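Local coordinates for protein D-alanyl transferase DltD (Enterococcus faecium TX0133A04, PDB 6PFX) that probably transfers D-alanine in the D-alanylation of lipoteichoic acid, a step in building the Gram-positive cell wall, at residues L124-Y127 with D128-F131; N178-R181 with S182-N185; D244-T247 with H248-A252; I347-W351 with K352-A356. All coordinates share one frame; numbering follows the deposited sequence.

Contact 1. Residues L124-Y127 with D128-F131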
loop_
_atom_site.group_PDB
_atom_site.type_symbol
_atom_site.label_atom_id
_atom_site.label_comp_id
_atom_site.label_asym_id
_atom_site.label_seq_id
_atom_site.Cartn_x
_atom_site.Cartn_y
_atom_site.Cartn_z
ATOM N N LEU A 124 1.124 15.970 11.778
ATOM C CA LEU A 124 2.573 15.871 11.938
ATOM C C LEU A 124 3.248 15.641 10.592
ATOM O O LEU A 124 4.211 16.329 10.238
ATOM C CB LEU A 124 2.921 14.738 12.914
ATOM C CG LEU A 124 4.403 14.373 13.065
ATOM C CD1 LEU A 124 5.279 15.538 13.525
ATOM C CD2 LEU A 124 4.585 13.177 14.021
ATOM N N GLN A 125 2.743 14.677 9.822
ATOM C CA GLN A 125 3.367 14.346 8.549
ATOM C C GLN A 125 3.108 15.418 7.507
ATOM O O GLN A 125 3.965 15.660 6.647
ATOM C CB GLN A 125 2.847 12.990 8.077
ATOM C CG GLN A 125 3.317 11.857 8.970
ATOM C CD GLN A 125 2.760 10.517 8.566
ATOM O OE1 GLN A 125 1.820 10.426 7.776
ATOM N NE2 GLN A 125 3.347 9.462 9.106
ATOM N N THR A 126 1.938 16.063 7.560
ATOM C CA THR A 126 1.656 17.176 6.661
ATOM C C THR A 126 2.626 18.322 6.916
ATOM O O THR A 126 3.223 18.867 5.979
ATOM C CB THR A 126 0.206 17.634 6.839
ATOM O OG1 THR A 126 -0.688 16.540 6.596
ATOM C CG2 THR A 126 -0.121 18.761 5.874
ATOM N N TYR A 127 2.825 18.675 8.190
ATOM C CA TYR A 127 3.763 19.738 8.522
ATOM C C TYR A 127 5.192 19.320 8.193
ATOM O O TYR A 127 5.995 20.140 7.728
ATOM C CB TYR A 127 3.641 20.103 10.001
ATOM C CG TYR A 127 2.335 20.738 10.434
ATOM C CD1 TYR A 127 1.309 20.979 9.533
ATOM C CD2 TYR A 127 2.142 21.106 11.762
ATOM C CE1 TYR A 127 0.133 21.556 9.938
ATOM C CE2 TYR A 127 0.967 21.700 12.170
ATOM C CZ TYR A 127 -0.034 21.910 11.254
ATOM O OH TYR A 127 -1.215 22.481 11.645
ATOM N N ASP A 128 5.527 18.046 8.421
ATOM C CA ASP A 128 6.826 17.543 7.998
ATOM C C ASP A 128 7.087 17.907 6.539
ATOM O O ASP A 128 8.170 18.383 6.179
ATOM C CB ASP A 128 6.880 16.016 8.117
ATOM C CG ASP A 128 7.116 15.515 9.539
ATOM O OD1 ASP A 128 7.534 16.292 10.420
ATOM O OD2 ASP A 128 6.877 14.307 9.758
ATOM N N TRP A 129 6.100 17.648 5.679
ATOM C CA TRP A 129 6.233 17.938 4.257
ATOM C C TRP A 129 6.436 19.425 4.026
ATOM O O TRP A 129 7.376 19.835 3.337
ATOM C CB TRP A 129 4.975 17.438 3.550
ATOM C CG TRP A 129 4.689 18.069 2.234
ATOM C CD1 TRP A 129 5.502 18.090 1.132
ATOM C CD2 TRP A 129 3.478 18.739 1.855
ATOM N NE1 TRP A 129 4.870 18.748 0.099
ATOM C CE2 TRP A 129 3.631 19.156 0.520
ATOM C CE3 TRP A 129 2.285 19.035 2.519
ATOM C CZ2 TRP A 129 2.632 19.853 -0.166
ATOM C CZ3 TRP A 129 1.295 19.728 1.835
ATOM C CH2 TRP A 129 1.476 20.127 0.508
ATOM N N LEU A 130 5.587 20.255 4.631
ATOM C CA LEU A 130 5.672 21.692 4.403
ATOM C C LEU A 130 7.036 22.242 4.802
ATOM O O LEU A 130 7.607 23.073 4.087
ATOM C CB LEU A 130 4.571 22.416 5.174
ATOM C CG LEU A 130 3.143 22.152 4.707
ATOM C CD1 LEU A 130 2.129 22.823 5.625
ATOM C CD2 LEU A 130 2.921 22.628 3.289
ATOM N N PHE A 131 7.559 21.827 5.958
ATOM C CA PHE A 131 8.861 22.317 6.409
ATOM C C PHE A 131 10.009 21.700 5.625
ATOM O O PHE A 131 11.121 22.240 5.671
ATOM C CB PHE A 131 9.022 22.087 7.918
ATOM C CG PHE A 131 8.195 23.027 8.763
ATOM C CD1 PHE A 131 8.606 24.334 8.989
ATOM C CD2 PHE A 131 7.008 22.610 9.329
ATOM C CE1 PHE A 131 7.834 25.203 9.757
ATOM C CE2 PHE A 131 6.241 23.477 10.096
ATOM C CZ PHE A 131 6.658 24.768 10.312
#
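Leu124 and Asp128 meet one turn apart on helix 123-132. The Leu124 methyl CD1 approaches the carboxylate, 3.9 Å from Asp128 OD1. The backbone joins the same pair, Asp128 N giving its hydrogen to Leu124 O at 2.8 Å. Phe131 reaches back to Tyr127 in the same way. Phe131 N bonds to Tyr127 O at 2.9 Å. The Phe131 chi1 of -73°, with CG beside the backbone N, places the ring next to that carbonyl. The carbonyl is met at the ring edge, with Phe131 CD2 3.1 Å from Tyr127 O. CD2 of Phe131 also packs on Tyr127 CB at 4.3 Å. Leu130 CD1 lies 4.4 Å from Tyr127 CD1. Elsewhere on the helix the Thr126 methyl CG2 rests against Trp129 CE3 at 4.1 Å, and Thr126 OG1 bonds back to Ser122 O.

Partners further out fix the polar ends. Asp128 OD1 takes a hydrogen bond from Trp184 NE1, whose ring stacks with Phe131, and Tyr127 OH pairs with Gln183 OE1. Trp129 NE1 is held by Asp140 OD1, and Gln125 NE2 by the carbonyl of Leu24. This is a regular i to i+4 alpha-helical ladder, in a mostly buried helix packed between helices 79-89, 157-167 and 181-193.

Contact 2. Residues N178-R181 with S182-N185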
loop_
_atom_site.group_PDB
_atom_site.type_symbol
_atom_site.label_atom_id
_atom_site.label_comp_id
_atom_site.label_asym_id
_atom_site.label_seq_id
_atom_site.Cartn_x
_atom_site.Cartn_y
_atom_site.Cartn_z
ATOM N N ASN A 178 6.182 29.535 9.804
ATOM C CA ASN A 178 6.530 29.607 11.214
ATOM C C ASN A 178 5.299 29.664 12.102
ATOM O O ASN A 178 5.395 29.354 13.295
ATOM C CB ASN A 178 7.424 30.816 11.461
ATOM C CG ASN A 178 7.951 30.861 12.870
ATOM O OD1 ASN A 178 8.715 29.991 13.289
ATOM N ND2 ASN A 178 7.543 31.878 13.617
ATOM N N GLN A 179 4.144 30.052 11.554
ATOM C CA GLN A 179 2.913 30.071 12.332
ATOM C C GLN A 179 2.492 28.673 12.766
ATOM O O GLN A 179 1.729 28.542 13.729
ATOM C CB GLN A 179 1.808 30.733 11.513
ATOM C CG GLN A 179 0.544 30.998 12.290
ATOM C CD GLN A 179 -0.421 31.914 11.553
ATOM O OE1 GLN A 179 -0.062 32.556 10.559
ATOM N NE2 GLN A 179 -1.656 31.984 12.044
ATOM N N LEU A 180 2.987 27.637 12.083
ATOM C CA LEU A 180 2.709 26.249 12.419
ATOM C C LEU A 180 3.794 25.622 13.282
ATOM O O LEU A 180 3.625 24.489 13.745
ATOM C CB LEU A 180 2.574 25.413 11.134
ATOM C CG LEU A 180 1.515 25.823 10.110
ATOM C CD1 LEU A 180 1.669 24.992 8.855
ATOM C CD2 LEU A 180 0.145 25.643 10.687
ATOM N N ARG A 181 4.904 26.324 13.511
ATOM C CA ARG A 181 6.075 25.669 14.078
ATOM C C ARG A 181 5.847 25.242 15.522
ATOM O O ARG A 181 6.317 24.175 15.935
ATOM C CB ARG A 181 7.285 26.591 13.970
ATOM C CG ARG A 181 8.552 25.946 14.461
ATOM C CD ARG A 181 9.751 26.837 14.185
ATOM N NE ARG A 181 10.444 26.480 12.947
ATOM C CZ ARG A 181 10.300 27.108 11.781
ATOM N NH1 ARG A 181 9.476 28.142 11.660
ATOM N NH2 ARG A 181 10.992 26.695 10.727
ATOM N N SER A 182 5.150 26.063 16.309
ATOM C CA SER A 182 4.871 25.693 17.692
ATOM C C SER A 182 4.057 24.405 17.752
ATOM O O SER A 182 4.397 23.475 18.491
ATOM C CB SER A 182 4.141 26.831 18.403
ATOM O OG SER A 182 4.003 26.528 19.777
ATOM N N GLN A 183 2.982 24.330 16.965
ATOM C CA GLN A 183 2.182 23.111 16.912
ATOM C C GLN A 183 3.007 21.929 16.416
ATOM O O GLN A 183 2.899 20.819 16.951
ATOM C CB GLN A 183 0.977 23.336 15.997
ATOM C CG GLN A 183 0.009 22.163 15.941
ATOM C CD GLN A 183 -1.192 22.414 15.035
ATOM O OE1 GLN A 183 -1.185 23.317 14.193
ATOM N NE2 GLN A 183 -2.236 21.611 15.212
ATOM N N TRP A 184 3.830 22.145 15.388
ATOM C CA TRP A 184 4.664 21.070 14.858
ATOM C C TRP A 184 5.563 20.494 15.942
ATOM O O TRP A 184 5.648 19.271 16.106
ATOM C CB TRP A 184 5.501 21.608 13.699
ATOM C CG TRP A 184 6.264 20.597 12.898
ATOM C CD1 TRP A 184 5.869 19.334 12.558
ATOM C CD2 TRP A 184 7.558 20.784 12.316
ATOM N NE1 TRP A 184 6.841 18.728 11.799
ATOM C CE2 TRP A 184 7.888 19.597 11.639
ATOM C CE3 TRP A 184 8.468 21.845 12.300
ATOM C CZ2 TRP A 184 9.094 19.440 10.957
ATOM C CZ3 TRP A 184 9.659 21.686 11.628
ATOM C CH2 TRP A 184 9.963 20.496 10.964
ATOM N N ASN A 185 6.247 21.364 16.692
ATOM C CA ASN A 185 7.172 20.891 17.717
ATOM C C ASN A 185 6.429 20.100 18.782
ATOM O O ASN A 185 6.914 19.066 19.255
ATOM C CB ASN A 185 7.902 22.080 18.346
ATOM C CG ASN A 185 8.902 22.726 17.398
ATOM O OD1 ASN A 185 9.342 22.112 16.427
ATOM N ND2 ASN A 185 9.271 23.969 17.683
HETATM O O HOH W 1 4.898 28.956 15.727
HETATM O O HOH W 2 1.728 26.717 15.742
#
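Arg181 runs out with CG opposite the backbone N (chi1 -176°), while Asn185 keeps CG beside its own N. These two first torsions lay the side chains alongside each other, pointing the same way. The touch is between Arg181 CG and Asn185 ND2, at 3.8 Å. The guanidinium and amide planes are 61° apart. Further along, the Arg181 chain bends at chi3, which carries the guanidinium back to Asn178. There Arg181 NH1 bonds to a lone pair of Asn178 OD1 at 2.6 Å, with a bent angle of 136° at the hydrogen.

The backbone follows the start of helix 181-193. Trp184 N bonds to Leu180 O and Asn185 N to Arg181 O, both at 2.9 Å. Two carbonyls before the helix reach it through water. One water takes the hydrogen of Ser182 N and gives one to Asn178 O; a second joins Gln183 N to Gln179 O. Outward, Leu180 packs on helix 123-132 and on helix 157-167. The chemistry implies a hydrated first turn, in which water completes the amide pairing and the cationic Arg181 is held by a neutral amide oxygen.

Contact 3. Residues D244-T247 with H248-A252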
loop_
_atom_site.group_PDB
_atom_site.type_symbol
_atom_site.label_atom_id
_atom_site.label_comp_id
_atom_site.label_asym_id
_atom_site.label_seq_id
_atom_site.Cartn_x
_atom_site.Cartn_y
_atom_site.Cartn_z
ATOM N N ASP A 244 -14.909 -17.499 8.246
ATOM C CA ASP A 244 -15.391 -16.427 9.121
ATOM C C ASP A 244 -15.713 -15.162 8.330
ATOM O O ASP A 244 -16.648 -14.435 8.681
ATOM C CB ASP A 244 -14.423 -16.169 10.280
ATOM C CG ASP A 244 -13.076 -15.649 9.829
ATOM O OD1 ASP A 244 -12.713 -15.856 8.659
ATOM O OD2 ASP A 244 -12.363 -15.041 10.660
ATOM N N PHE A 245 -14.983 -14.908 7.243
ATOM C CA PHE A 245 -15.297 -13.775 6.385
ATOM C C PHE A 245 -16.664 -13.959 5.747
ATOM O O PHE A 245 -17.480 -13.032 5.711
ATOM C CB PHE A 245 -14.231 -13.651 5.302
ATOM C CG PHE A 245 -14.418 -12.470 4.391
ATOM C CD1 PHE A 245 -15.272 -12.536 3.305
ATOM C CD2 PHE A 245 -13.739 -11.289 4.623
ATOM C CE1 PHE A 245 -15.424 -11.451 2.464
ATOM C CE2 PHE A 245 -13.892 -10.207 3.782
ATOM C CZ PHE A 245 -14.736 -10.285 2.710
ATOM N N TYR A 246 -16.935 -15.154 5.230
ATOM C CA TYR A 246 -18.230 -15.396 4.620
ATOM C C TYR A 246 -19.347 -15.191 5.638
ATOM O O TYR A 246 -20.323 -14.472 5.380
ATOM C CB TYR A 246 -18.285 -16.802 4.013
ATOM C CG TYR A 246 -19.640 -17.070 3.385
ATOM C CD1 TYR A 246 -19.969 -16.527 2.146
ATOM C CD2 TYR A 246 -20.599 -17.827 4.048
ATOM C CE1 TYR A 246 -21.201 -16.735 1.583
ATOM C CE2 TYR A 246 -21.840 -18.043 3.480
ATOM C CZ TYR A 246 -22.124 -17.491 2.244
ATOM O OH TYR A 246 -23.338 -17.661 1.631
ATOM N N THR A 247 -19.196 -15.791 6.820
ATOM C CA THR A 247 -20.239 -15.728 7.837
ATOM C C THR A 247 -20.513 -14.294 8.272
ATOM O O THR A 247 -21.673 -13.877 8.364
ATOM C CB THR A 247 -19.835 -16.598 9.024
ATOM O OG1 THR A 247 -19.710 -17.957 8.588
ATOM C CG2 THR A 247 -20.877 -16.531 10.126
ATOM N N HIS A 248 -19.460 -13.516 8.527
ATOM C CA HIS A 248 -19.629 -12.196 9.117
ATOM C C HIS A 248 -19.858 -11.094 8.094
ATOM O O HIS A 248 -20.463 -10.074 8.438
ATOM C CB HIS A 248 -18.411 -11.839 9.976
ATOM C CG HIS A 248 -18.214 -12.750 11.147
ATOM N ND1 HIS A 248 -17.022 -12.838 11.833
ATOM C CD2 HIS A 248 -19.063 -13.612 11.755
ATOM C CE1 HIS A 248 -17.144 -13.718 12.811
ATOM N NE2 HIS A 248 -18.372 -14.205 12.784
ATOM N N ARG A 249 -19.421 -11.272 6.849
ATOM C CA ARG A 249 -19.483 -10.185 5.888
ATOM C C ARG A 249 -20.362 -10.439 4.675
ATOM O O ARG A 249 -20.775 -9.466 4.035
ATOM C CB ARG A 249 -18.070 -9.808 5.408
ATOM C CG ARG A 249 -17.151 -9.360 6.549
ATOM C CD ARG A 249 -15.942 -8.589 6.056
ATOM N NE ARG A 249 -16.327 -7.381 5.331
ATOM C CZ ARG A 249 -16.565 -6.199 5.897
ATOM N NH1 ARG A 249 -16.464 -6.049 7.212
ATOM N NH2 ARG A 249 -16.907 -5.165 5.140
ATOM N N ILE A 250 -20.666 -11.694 4.338
ATOM C CA ILE A 250 -21.334 -12.031 3.088
ATOM C C ILE A 250 -22.713 -12.653 3.320
ATOM O O ILE A 250 -23.692 -12.283 2.663
ATOM C CB ILE A 250 -20.463 -12.955 2.203
ATOM C CG1 ILE A 250 -19.113 -12.326 1.854
ATOM C CG2 ILE A 250 -21.246 -13.315 0.928
ATOM C CD1 ILE A 250 -19.214 -11.008 1.117
ATOM N N ARG A 251 -22.799 -13.622 4.236
ATOM C CA ARG A 251 -23.973 -14.488 4.303
ATOM C C ARG A 251 -25.274 -13.702 4.419
ATOM O O ARG A 251 -26.263 -14.026 3.750
ATOM C CB ARG A 251 -23.831 -15.457 5.479
ATOM C CG ARG A 251 -24.995 -16.413 5.611
ATOM C CD ARG A 251 -24.810 -17.407 6.742
ATOM N NE ARG A 251 -25.918 -18.360 6.756
ATOM C CZ ARG A 251 -25.943 -19.488 7.459
ATOM N NH1 ARG A 251 -24.909 -19.828 8.217
ATOM N NH2 ARG A 251 -27.003 -20.280 7.395
ATOM N N ALA A 252 -25.296 -12.661 5.257
ATOM C CA ALA A 252 -26.551 -11.963 5.519
ATOM C C ALA A 252 -27.094 -11.280 4.271
ATOM O O ALA A 252 -28.308 -11.081 4.155
ATOM C CB ALA A 252 -26.367 -10.931 6.632
HETATM O O HOH W 3 -21.977 -19.021 7.470
HETATM O O HOH W 4 -23.099 -11.815 7.157
#
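The Phe245 ring lies under the stem of Arg249. Arg249 CB sits over the centre of one ring face, 4.2 Å from the centroid and 9° from the ring normal, a CH-pi contact. Arg249 CD comes down at the rim, 3.5 Å from Phe245 CE2. Beyond CD the chain bends at chi3, and the guanidinium is turned 45° from the ring plane, so it does not stack flat. Ile250 CG1 meets the same ring obliquely, 3.8 Å from Phe245 CE1.

Ile250 also serves Tyr246. The two side chains cross at about a right angle, with Ile250 CG2 3.5 Å from Tyr246 CE1. Both aromatic residues have CG opposite the backbone N (Tyr246 chi1 179°), which swings the rings along the helix toward its C-terminal end. Arg251 CA lies over one face of the Tyr246 ring, nearer the rim. The His248 ring sets a face over Asp244 O.

Tyr246 O takes two hydrogens, from Ile250 N at 3.0 Å and Arg251 N at 2.9 Å. Water links Thr247 O to Ala252 N, and another links Arg251 NH1 to Thr247 OG1, which also hydrogen-bonds to Asn243 O. Beyond the segments, Phe245 touches Asp345 and Ile250 touches Leu257. On this largely solvent-facing stretch the Arg249 stem thus shields Phe245, the Arg251 backbone covers Tyr246, and one carbonyl serves two successive amides at a pi-type turn.

Contact 4. Residues I347-W351 with K352-A356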
loop_
_atom_site.group_PDB
_atom_site.type_symbol
_atom_site.label_atom_id
_atom_site.label_comp_id
_atom_site.label_asym_id
_atom_site.label_seq_id
_atom_site.Cartn_x
_atom_site.Cartn_y
_atom_site.Cartn_z
ATOM N N ILE A 347 -10.879 -9.641 -1.475
ATOM C CA ILE A 347 -9.953 -8.629 -1.949
ATOM C C ILE A 347 -8.539 -8.852 -1.443
ATOM O O ILE A 347 -7.594 -8.250 -1.963
ATOM C CB ILE A 347 -10.439 -7.208 -1.587
ATOM C CG1 ILE A 347 -10.624 -7.087 -0.072
ATOM C CG2 ILE A 347 -11.727 -6.861 -2.347
ATOM C CD1 ILE A 347 -10.598 -5.665 0.421
ATOM N N HIS A 348 -8.379 -9.712 -0.440
ATOM C CA HIS A 348 -7.128 -9.807 0.300
ATOM C C HIS A 348 -6.337 -11.046 -0.085
ATOM O O HIS A 348 -6.866 -12.164 -0.061
ATOM C CB HIS A 348 -7.397 -9.853 1.806
ATOM C CG HIS A 348 -8.118 -8.655 2.323
ATOM N ND1 HIS A 348 -9.277 -8.745 3.061
ATOM C CD2 HIS A 348 -7.847 -7.335 2.202
ATOM C CE1 HIS A 348 -9.695 -7.530 3.368
ATOM N NE2 HIS A 348 -8.843 -6.656 2.860
ATOM N N LEU A 349 -5.050 -10.847 -0.381
ATOM C CA LEU A 349 -4.152 -11.963 -0.632
ATOM C C LEU A 349 -4.226 -12.973 0.499
ATOM O O LEU A 349 -4.347 -12.608 1.674
ATOM C CB LEU A 349 -2.713 -11.468 -0.747
ATOM C CG LEU A 349 -2.312 -10.849 -2.075
ATOM C CD1 LEU A 349 -0.950 -10.201 -1.890
ATOM C CD2 LEU A 349 -2.262 -11.860 -3.187
ATOM N N GLY A 350 -4.128 -14.253 0.136
ATOM C CA GLY A 350 -4.281 -15.380 1.026
ATOM C C GLY A 350 -3.121 -16.351 0.821
ATOM O O GLY A 350 -2.090 -16.019 0.326
ATOM N N TRP A 351 -3.396 -17.611 1.194
ATOM C CA TRP A 351 -2.316 -18.589 1.366
ATOM C C TRP A 351 -1.468 -18.752 0.102
ATOM O O TRP A 351 -0.243 -18.565 0.121
ATOM C CB TRP A 351 -2.924 -19.921 1.808
ATOM C CG TRP A 351 -3.915 -19.771 2.942
ATOM C CD1 TRP A 351 -3.640 -19.800 4.277
ATOM C CD2 TRP A 351 -5.334 -19.552 2.829
ATOM N NE1 TRP A 351 -4.792 -19.604 5.004
ATOM C CE2 TRP A 351 -5.846 -19.461 4.141
ATOM C CE3 TRP A 351 -6.219 -19.417 1.746
ATOM C CZ2 TRP A 351 -7.204 -19.258 4.402
ATOM C CZ3 TRP A 351 -7.574 -19.220 2.006
ATOM C CH2 TRP A 351 -8.049 -19.136 3.328
ATOM N N LYS A 352 -2.096 -19.104 -1.011
ATOM C CA LYS A 352 -1.334 -19.323 -2.234
ATOM C C LYS A 352 -0.824 -18.018 -2.822
ATOM O O LYS A 352 0.233 -18.007 -3.471
ATOM C CB LYS A 352 -2.205 -20.099 -3.217
ATOM C CG LYS A 352 -2.303 -21.581 -2.845
ATOM C CD LYS A 352 -1.110 -22.367 -3.327
ATOM C CE LYS A 352 -1.140 -22.537 -4.838
ATOM N NZ LYS A 352 0.200 -22.891 -5.381
ATOM N N GLY A 353 -1.553 -16.923 -2.596
ATOM C CA GLY A 353 -1.167 -15.646 -3.165
ATOM C C GLY A 353 0.073 -15.081 -2.508
ATOM O O GLY A 353 1.010 -14.652 -3.188
ATOM N N TRP A 354 0.100 -15.084 -1.170
ATOM C CA TRP A 354 1.315 -14.696 -0.461
ATOM C C TRP A 354 2.475 -15.627 -0.797
ATOM O O TRP A 354 3.622 -15.183 -0.893
ATOM C CB TRP A 354 1.077 -14.634 1.051
ATOM C CG TRP A 354 0.405 -13.373 1.510
ATOM C CD1 TRP A 354 -0.765 -13.271 2.219
ATOM C CD2 TRP A 354 0.866 -12.026 1.307
ATOM N NE1 TRP A 354 -1.051 -11.948 2.467
ATOM C CE2 TRP A 354 -0.070 -11.165 1.917
ATOM C CE3 TRP A 354 1.987 -11.465 0.679
ATOM C CZ2 TRP A 354 0.076 -9.778 1.907
ATOM C CZ3 TRP A 354 2.129 -10.090 0.673
ATOM C CH2 TRP A 354 1.179 -9.264 1.284
ATOM N N LEU A 355 2.215 -16.922 -0.965
ATOM C CA LEU A 355 3.312 -17.795 -1.361
ATOM C C LEU A 355 3.822 -17.425 -2.747
ATOM O O LEU A 355 5.040 -17.376 -2.966
ATOM C CB LEU A 355 2.891 -19.256 -1.311
ATOM C CG LEU A 355 3.954 -20.250 -1.764
ATOM C CD1 LEU A 355 5.145 -20.211 -0.824
ATOM C CD2 LEU A 355 3.412 -21.672 -1.876
ATOM N N ALA A 356 2.912 -17.114 -3.680
ATOM C CA ALA A 356 3.345 -16.718 -5.018
ATOM C C ALA A 356 4.146 -15.430 -4.954
ATOM O O ALA A 356 5.142 -15.260 -5.667
ATOM C CB ALA A 356 2.137 -16.503 -5.932
#
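Gly350 O receives the hydrogen of Trp354 N at 2.8 Å. The bond is nearly straight, 173° at the hydrogen, and the donor lies close to the line of the carbonyl. One residue on, Leu355 N bonds to Trp351 O at 3.1 Å. Inside the helix Ala356 N bonds to Lys352 O. Gly350 is the N-cap residue of helix 351-365, and the first two of these bonds open the helix.

The main side-chain meeting is between Leu349 and Trp354, which cross at about a right angle. Leu349 CD1 stands over the six-membered ring, 3.8 Å from its centroid and 4° off the normal, a CH-pi contact. Leu349 CB covers the pyrrole end of the same face, 3.6 Å from Trp354 NE1. With the Leu349 CG beside its backbone N (chi1 -79°), CD1 can reach the ring while the other methyl, CD2, rests on Gly353 CA at 3.9 Å. Gly353 has no CB, which would come too near Leu349 CD2, so the methyl lies directly on the backbone.

The sequence just before this cap holds His348. It hydrogen-bonds through NE2 to Ser46 OG and through ND1 to Asp345 OD2. This is consistent with the Ser-His-Asp triad of the SGNH hydrolase clan, to which the DltD family belongs. The Ile347 side chain lies over the His348 ring, with CG1 3.4 Å above its plane.

Further out, Trp351 packs on Ala226 and Ile229 of helix 219-233, and Lys352 NZ bonds to Ser223 OG of that helix.

Overall arrangement
The four contacts follow one another along the chain without overlap and form two groups. Contacts 1 and 2 have centres about 10 Å apart and touch directly, where helix 123-132 packs against helix 181-193. Contacts 3 and 4 have centres about 19 Å apart. Their nearest atoms are about 5 Å apart, and Phe245 of contact 3 touches Asp345 of the probable triad that includes His348 of contact 4. Contacts 1 and 4 lie on opposite sides of the chain's centre, about 35 Å between centres. Contact 4 follows strand 330-332, at one edge of the five-stranded parallel sheet. The helical pair therefore lies far from the probable active site.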